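Local coordinates for hydroquinone dioxygenase large subunit (Pseudomonas sp., PDB 4ZXA), which probably catalyses, together with a small subunit, the iron(II)-dependent ring-opening oxygenation of hydroquinone, and here holds cadmium and the substrate-like 4-hydroxybenzonitrile, at residues Gly77-Trp82 against Val315-Thr320; Val228-Ser233 against Asp269-Asp274. All coordinates share one frame; numbering follows the deposited sequence.

Contact 1. Residues Gly77-Trp82 against Val315-Thr320; sequences GFFYGW and VWENAT. With H8N (4-hydroxybenzonitrile), chain J.
F79 and Y80 reach E317 over a wide gap between a loop and a strand, for the nearest CA atoms, those of Y80 and A319, are 10.9 Å apart. Side-chain ends alone bridge the distance. CE1 at the rim of the F79 ring lies 4.3 Å from OE2 of E317, which sits near the ring plane. The phenol of Y80 approaches the other carboxylate oxygen, OH standing 4.3 Å from OE1 of E317, too far for a hydrogen bond. E317 spans its share of the gap with CD anti to CA (chi2 -178°), an extended chain that carries the carboxylate out from the strand.

The F79 ring also meets the ligand with its edge: CE2 is 3.7 Å from the nitrile nitrogen NAA of 4-hydroxybenzonitrile, which lies in the plane of the ring. A chi1 of -151°, with CG roughly anti to the backbone N, swings the ring into this position. Cutting F79 back to an alanine would probably open a gap beside the nitrile and leave the E317 carboxylate without one of its two aromatic neighbours.

The loop follows helix 63-75, whose end is closed by a Schellman motif at G77, and leads into strand 82-84; H256 and W76 pack on the F79 ring, while strand 310-318 carries E317 beside strand 241-249.

Contact 2. Residues Val228-Ser233 against Asp269-Asp274; sequences VTWNPS and DEIVWD. With H8N (4-hydroxybenzonitrile), chain J.
The apolar contacts between W230, I271 and W273 are all made by side-chain ends, since the nearest CA atoms, those of W230 and I271, are 11.7 Å apart. The six-membered ring of W230 does the reaching. Its CH2 meets CG2 of I271 at 4.5 Å, the methyl lying near the indole plane at the ring's edge, while CZ3 comes 4.3 Å from CH2 of W273. With CG anti to the carbonyl carbon (chi1 -52°), the W230 indole extends away from its own loop toward strand 270-277.

Contacts with 4-hydroxybenzonitrile form a second group. CA of W230 is 3.4 Å from the phenolic oxygen OAB of the ligand, and CE3 of W230 is also close to it. CD of P232 packs 3.5 Å from CAE of the ligand, and CG of the same pyrrolidine ring touches that carbon too. From the strand, CH2 of W273 approaches CAF of the ligand at 3.6 Å, with this carbon near the indole plane, at the edge of the ring.

Polar interactions lie outside the apolar meeting itself. The buried NE1 of W230 is satisfied by the backbone O of E249, which helps to fix the indole's rotation, and the ligand is hydrogen-bonded to OE2 of E248.

F264 and H303 meet the W273 ring, and H303 is also a ligand of the cadmium ion. The arrangement is consistent with a cupin active site, in which antiparallel strands carry most of the metal ligands and an adjoining loop helps to line an aromatic-rich pocket, here occupied by a substrate-like phenol.

In the fold
The two contacts illustrate how a pocket is assembled from distant parts of a chain. Contact 1 is a surface contact, drawing a loop of the N-terminal family region toward strand 310-318; contact 2 is buried and falls between the segments of contact 1 in sequence. Each pairs a loop with a strand, but the strands belong to different sheets. Their chemistry differs accordingly: aromatic rims beside a carboxylate in the first, purely apolar contacts in the second. Both touch the ligand, contact 1 chiefly at its nitrile, with V315 beside the ring, and contact 2 around its phenol ring and oxygen. P232 joins them directly, packing against V315 and E317.

Contact 1. Residues Gly77-Trp82 against Val315-Thr320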
loop_
_atom_site.group_PDB
_atom_site.type_symbol
_atom_site.label_atom_id
_atom_site.label_comp_id
_atom_site.label_asym_id
_atom_site.label_seq_id
_atom_site.Cartn_x
_atom_site.Cartn_y
_atom_site.Cartn_z
ATOM N N GLY E 77 11.173 1.838 -20.249
ATOM C CA GLY E 77 12.041 0.853 -20.870
ATOM C C GLY E 77 12.873 0.140 -19.827
ATOM O O GLY E 77 14.023 -0.233 -20.072
ATOM N N PHE E 78 12.274 -0.047 -18.654
ATOM C CA PHE E 78 12.914 -0.723 -17.524
ATOM C C PHE E 78 13.972 0.118 -16.823
ATOM O O PHE E 78 14.675 -0.363 -15.938
ATOM C CB PHE E 78 13.410 -2.121 -17.918
ATOM C CG PHE E 78 12.301 -3.019 -18.388
ATOM C CD1 PHE E 78 11.434 -3.605 -17.466
ATOM C CD2 PHE E 78 12.087 -3.239 -19.739
ATOM C CE1 PHE E 78 10.378 -4.426 -17.882
ATOM C CE2 PHE E 78 11.045 -4.049 -20.168
ATOM C CZ PHE E 78 10.182 -4.648 -19.237
ATOM N N PHE E 79 14.062 1.387 -17.213
ATOM C CA PHE E 79 14.817 2.360 -16.446
ATOM C C PHE E 79 16.272 1.916 -16.273
ATOM O O PHE E 79 16.886 1.410 -17.213
ATOM C CB PHE E 79 14.146 2.548 -15.082
ATOM C CG PHE E 79 14.343 3.919 -14.485
ATOM C CD1 PHE E 79 14.752 4.982 -15.272
ATOM C CD2 PHE E 79 14.129 4.137 -13.133
ATOM C CE1 PHE E 79 14.940 6.255 -14.716
ATOM C CE2 PHE E 79 14.320 5.397 -12.570
ATOM C CZ PHE E 79 14.719 6.458 -13.359
ATOM N N TYR E 80 16.812 2.112 -15.072
ATOM C CA TYR E 80 18.174 1.700 -14.726
ATOM C C TYR E 80 18.074 1.022 -13.388
ATOM O O TYR E 80 17.135 1.276 -12.650
ATOM C CB TYR E 80 19.101 2.921 -14.577
ATOM C CG TYR E 80 19.086 3.794 -15.776
ATOM C CD1 TYR E 80 19.881 3.503 -16.868
ATOM C CD2 TYR E 80 18.233 4.885 -15.852
ATOM C CE1 TYR E 80 19.859 4.298 -17.999
ATOM C CE2 TYR E 80 18.193 5.684 -16.984
ATOM C CZ TYR E 80 19.011 5.388 -18.052
ATOM O OH TYR E 80 18.981 6.183 -19.172
ATOM N N GLY E 81 19.049 0.201 -13.042
ATOM C CA GLY E 81 19.048 -0.413 -11.724
ATOM C C GLY E 81 17.783 -1.213 -11.429
ATOM O O GLY E 81 17.234 -1.878 -12.320
ATOM N N TRP E 82 17.311 -1.140 -10.184
ATOM C CA TRP E 82 16.216 -1.993 -9.740
ATOM C C TRP E 82 14.907 -1.219 -9.615
ATOM O O TRP E 82 14.805 -0.276 -8.826
ATOM C CB TRP E 82 16.531 -2.628 -8.386
ATOM C CG TRP E 82 17.705 -3.553 -8.354
ATOM C CD1 TRP E 82 17.678 -4.912 -8.192
ATOM C CD2 TRP E 82 19.093 -3.192 -8.446
ATOM N NE1 TRP E 82 18.959 -5.418 -8.193
ATOM C CE2 TRP E 82 19.845 -4.379 -8.346
ATOM C CE3 TRP E 82 19.768 -1.978 -8.612
ATOM C CZ2 TRP E 82 21.248 -4.388 -8.407
ATOM C CZ3 TRP E 82 21.161 -1.992 -8.676
ATOM C CH2 TRP E 82 21.882 -3.187 -8.569
ATOM N N VAL E 315 14.323 16.180 -13.229
ATOM C CA VAL E 315 15.270 15.065 -13.135
ATOM C C VAL E 315 16.369 15.260 -14.182
ATOM O O VAL E 315 16.103 15.341 -15.387
ATOM C CB VAL E 315 14.590 13.681 -13.338
ATOM C CG1 VAL E 315 15.615 12.552 -13.162
ATOM C CG2 VAL E 315 13.412 13.504 -12.382
ATOM N N TRP E 316 17.603 15.372 -13.718
ATOM C CA TRP E 316 18.701 15.647 -14.623
ATOM C C TRP E 316 19.480 14.350 -14.904
ATOM O O TRP E 316 20.157 13.806 -14.035
ATOM C CB TRP E 316 19.600 16.721 -14.034
ATOM C CG TRP E 316 20.841 17.018 -14.814
ATOM C CD1 TRP E 316 20.978 17.090 -16.179
ATOM C CD2 TRP E 316 22.135 17.290 -14.265
ATOM N NE1 TRP E 316 22.286 17.399 -16.507
ATOM C CE2 TRP E 316 23.013 17.522 -15.348
ATOM C CE3 TRP E 316 22.642 17.347 -12.962
ATOM C CZ2 TRP E 316 24.360 17.811 -15.163
ATOM C CZ3 TRP E 316 23.987 17.635 -12.781
ATOM C CH2 TRP E 316 24.830 17.860 -13.879
ATOM N N GLU E 317 19.371 13.856 -16.128
ATOM C CA GLU E 317 19.936 12.562 -16.459
ATOM C C GLU E 317 21.216 12.687 -17.263
ATOM O O GLU E 317 21.477 13.718 -17.898
ATOM C CB GLU E 317 18.915 11.721 -17.224
ATOM C CG GLU E 317 17.772 11.207 -16.355
ATOM C CD GLU E 317 16.801 10.338 -17.136
ATOM O OE1 GLU E 317 17.117 9.997 -18.299
ATOM O OE2 GLU E 317 15.719 10.010 -16.598
ATOM N N ASN E 318 21.995 11.614 -17.241
ATOM C CA ASN E 318 23.246 11.530 -17.971
ATOM C C ASN E 318 23.244 10.267 -18.827
ATOM O O ASN E 318 23.384 9.164 -18.317
ATOM C CB ASN E 318 24.423 11.511 -16.994
ATOM C CG ASN E 318 25.774 11.445 -17.706
ATOM O OD1 ASN E 318 25.840 11.353 -18.932
ATOM N ND2 ASN E 318 26.853 11.495 -16.934
ATOM N N ALA E 319 23.088 10.436 -20.130
ATOM C CA ALA E 319 22.871 9.318 -21.034
ATOM C C ALA E 319 24.169 8.708 -21.601
ATOM O O ALA E 319 24.159 8.076 -22.662
ATOM C CB ALA E 319 21.950 9.753 -22.162
ATOM N N THR E 320 25.277 8.895 -20.892
ATOM C CA THR E 320 26.556 8.314 -21.282
ATOM C C THR E 320 26.572 6.778 -21.120
ATOM O O THR E 320 26.347 6.253 -20.025
ATOM C CB THR E 320 27.700 8.934 -20.454
ATOM O OG1 THR E 320 27.718 10.361 -20.635
ATOM C CG2 THR E 320 29.037 8.338 -20.867
HETATM N NAA H8N J . 14.436 7.315 -9.450
HETATM C CAC H8N J . 13.561 7.921 -9.866
HETATM C CAI H8N J . 12.432 8.747 -10.388
HETATM C CAF H8N J . 12.214 9.997 -9.821
HETATM C CAD H8N J . 11.170 10.796 -10.277
HETATM C CAH H8N J . 10.372 10.307 -11.300
HETATM O OAB H8N J . 9.334 11.079 -11.749
HETATM C CAE H8N J . 10.588 9.057 -11.869
HETATM C CAG H8N J . 11.632 8.270 -11.410
#

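Contact 2. Residues Val228-Ser233 against Asp269-Asp274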
loop_
_atom_site.group_PDB
_atom_site.type_symbol
_atom_site.label_atom_id
_atom_site.label_comp_id
_atom_site.label_asym_id
_atom_site.label_seq_id
_atom_site.Cartn_x
_atom_site.Cartn_y
_atom_site.Cartn_z
ATOM N N VAL E 228 0.388 13.152 -17.223
ATOM C CA VAL E 228 0.866 11.934 -16.557
ATOM C C VAL E 228 1.698 12.302 -15.343
ATOM O O VAL E 228 2.221 13.410 -15.257
ATOM C CB VAL E 228 1.738 11.058 -17.493
ATOM C CG1 VAL E 228 0.963 10.669 -18.736
ATOM C CG2 VAL E 228 3.023 11.792 -17.875
ATOM N N THR E 229 1.827 11.375 -14.406
ATOM C CA THR E 229 2.652 11.604 -13.226
ATOM C C THR E 229 3.858 10.665 -13.157
ATOM O O THR E 229 3.861 9.595 -13.751
ATOM C CB THR E 229 1.844 11.446 -11.940
ATOM O OG1 THR E 229 1.394 10.088 -11.837
ATOM C CG2 THR E 229 0.662 12.370 -11.957
ATOM N N TRP E 230 4.881 11.088 -12.425
ATOM C CA TRP E 230 6.110 10.315 -12.284
ATOM C C TRP E 230 6.604 9.787 -13.628
ATOM O O TRP E 230 6.727 8.566 -13.843
ATOM C CB TRP E 230 5.901 9.205 -11.281
ATOM C CG TRP E 230 5.334 9.712 -9.982
ATOM C CD1 TRP E 230 4.026 9.704 -9.602
ATOM C CD2 TRP E 230 6.064 10.306 -8.905
ATOM N NE1 TRP E 230 3.891 10.244 -8.345
ATOM C CE2 TRP E 230 5.130 10.626 -7.897
ATOM C CE3 TRP E 230 7.413 10.597 -8.688
ATOM C CZ2 TRP E 230 5.511 11.213 -6.687
ATOM C CZ3 TRP E 230 7.792 11.178 -7.495
ATOM C CH2 TRP E 230 6.847 11.475 -6.505
ATOM N N ASN E 231 6.882 10.722 -14.536
ATOM C CA ASN E 231 7.374 10.373 -15.855
ATOM C C ASN E 231 8.365 11.375 -16.441
ATOM O O ASN E 231 7.995 12.236 -17.235
ATOM C CB ASN E 231 6.213 10.149 -16.814
ATOM C CG ASN E 231 6.627 9.351 -18.036
ATOM O OD1 ASN E 231 7.254 8.298 -17.918
ATOM N ND2 ASN E 231 6.302 9.860 -19.214
ATOM N N PRO E 232 9.633 11.255 -16.040
ATOM C CA PRO E 232 10.680 12.141 -16.556
ATOM C C PRO E 232 10.648 12.150 -18.082
ATOM O O PRO E 232 10.715 11.082 -18.700
ATOM C CB PRO E 232 11.976 11.496 -16.043
ATOM C CG PRO E 232 11.542 10.724 -14.801
ATOM C CD PRO E 232 10.166 10.210 -15.145
ATOM N N SER E 233 10.534 13.342 -18.670
ATOM C CA SER E 233 10.455 13.497 -20.111
ATOM C C SER E 233 11.419 14.613 -20.554
ATOM O O SER E 233 11.478 15.674 -19.923
ATOM C CB SER E 233 9.012 13.813 -20.510
ATOM O OG SER E 233 8.860 13.844 -21.917
ATOM N N ASP E 269 6.655 23.555 -5.257
ATOM C CA ASP E 269 6.078 22.820 -4.146
ATOM C C ASP E 269 7.117 21.996 -3.384
ATOM O O ASP E 269 8.213 22.495 -3.112
ATOM C CB ASP E 269 4.900 21.985 -4.643
ATOM C CG ASP E 269 3.815 22.860 -5.260
ATOM O OD1 ASP E 269 3.140 23.584 -4.491
ATOM O OD2 ASP E 269 3.653 22.865 -6.507
ATOM N N GLU E 270 6.776 20.758 -3.027
ATOM C CA GLU E 270 7.707 19.915 -2.288
ATOM C C GLU E 270 7.448 18.433 -2.478
ATOM O O GLU E 270 6.317 18.018 -2.718
ATOM C CB GLU E 270 7.718 20.266 -0.790
ATOM C CG GLU E 270 6.433 19.919 -0.024
ATOM C CD GLU E 270 6.547 20.150 1.492
ATOM O OE1 GLU E 270 7.537 20.765 1.948
ATOM O OE2 GLU E 270 5.639 19.718 2.240
ATOM N N ILE E 271 8.520 17.653 -2.359
ATOM C CA ILE E 271 8.478 16.197 -2.410
ATOM C C ILE E 271 9.282 15.619 -1.243
ATOM O O ILE E 271 10.336 16.156 -0.863
ATOM C CB ILE E 271 9.073 15.656 -3.749
ATOM C CG1 ILE E 271 8.252 16.143 -4.956
ATOM C CG2 ILE E 271 9.159 14.129 -3.731
ATOM C CD1 ILE E 271 8.793 15.700 -6.302
ATOM N N VAL E 272 8.797 14.523 -0.668
ATOM C CA VAL E 272 9.564 13.845 0.371
ATOM C C VAL E 272 10.136 12.497 -0.096
ATOM O O VAL E 272 9.414 11.629 -0.613
ATOM C CB VAL E 272 8.743 13.641 1.652
ATOM C CG1 VAL E 272 9.540 12.803 2.670
ATOM C CG2 VAL E 272 8.352 14.969 2.233
ATOM N N TRP E 273 11.438 12.321 0.112
ATOM C CA TRP E 273 12.099 11.080 -0.261
ATOM C C TRP E 273 12.538 10.228 0.934
ATOM O O TRP E 273 13.290 10.692 1.787
ATOM C CB TRP E 273 13.287 11.368 -1.179
ATOM C CG TRP E 273 12.879 11.903 -2.508
ATOM C CD1 TRP E 273 12.717 13.215 -2.841
ATOM C CD2 TRP E 273 12.562 11.149 -3.689
ATOM N NE1 TRP E 273 12.339 13.327 -4.151
ATOM C CE2 TRP E 273 12.233 12.075 -4.697
ATOM C CE3 TRP E 273 12.541 9.784 -3.994
ATOM C CZ2 TRP E 273 11.877 11.681 -5.990
ATOM C CZ3 TRP E 273 12.184 9.390 -5.280
ATOM C CH2 TRP E 273 11.852 10.332 -6.256
ATOM N N ASP E 274 12.046 8.991 0.996
ATOM C CA ASP E 274 12.593 7.982 1.897
ATOM C C ASP E 274 13.850 7.435 1.254
ATOM O O ASP E 274 13.800 6.935 0.127
ATOM C CB ASP E 274 11.621 6.814 2.061
ATOM C CG ASP E 274 10.931 6.802 3.411
ATOM O OD1 ASP E 274 10.758 7.886 4.022
ATOM O OD2 ASP E 274 10.548 5.701 3.859
HETATM N NAA H8N J . 14.436 7.315 -9.450
HETATM C CAC H8N J . 13.561 7.921 -9.866
HETATM C CAI H8N J . 12.432 8.747 -10.388
HETATM C CAF H8N J . 12.214 9.997 -9.821
HETATM C CAD H8N J . 11.170 10.796 -10.277
HETATM C CAH H8N J . 10.372 10.307 -11.300
HETATM O OAB H8N J . 9.334 11.079 -11.749
HETATM C CAE H8N J . 10.588 9.057 -11.869
HETATM C CAG H8N J . 11.632 8.270 -11.410
#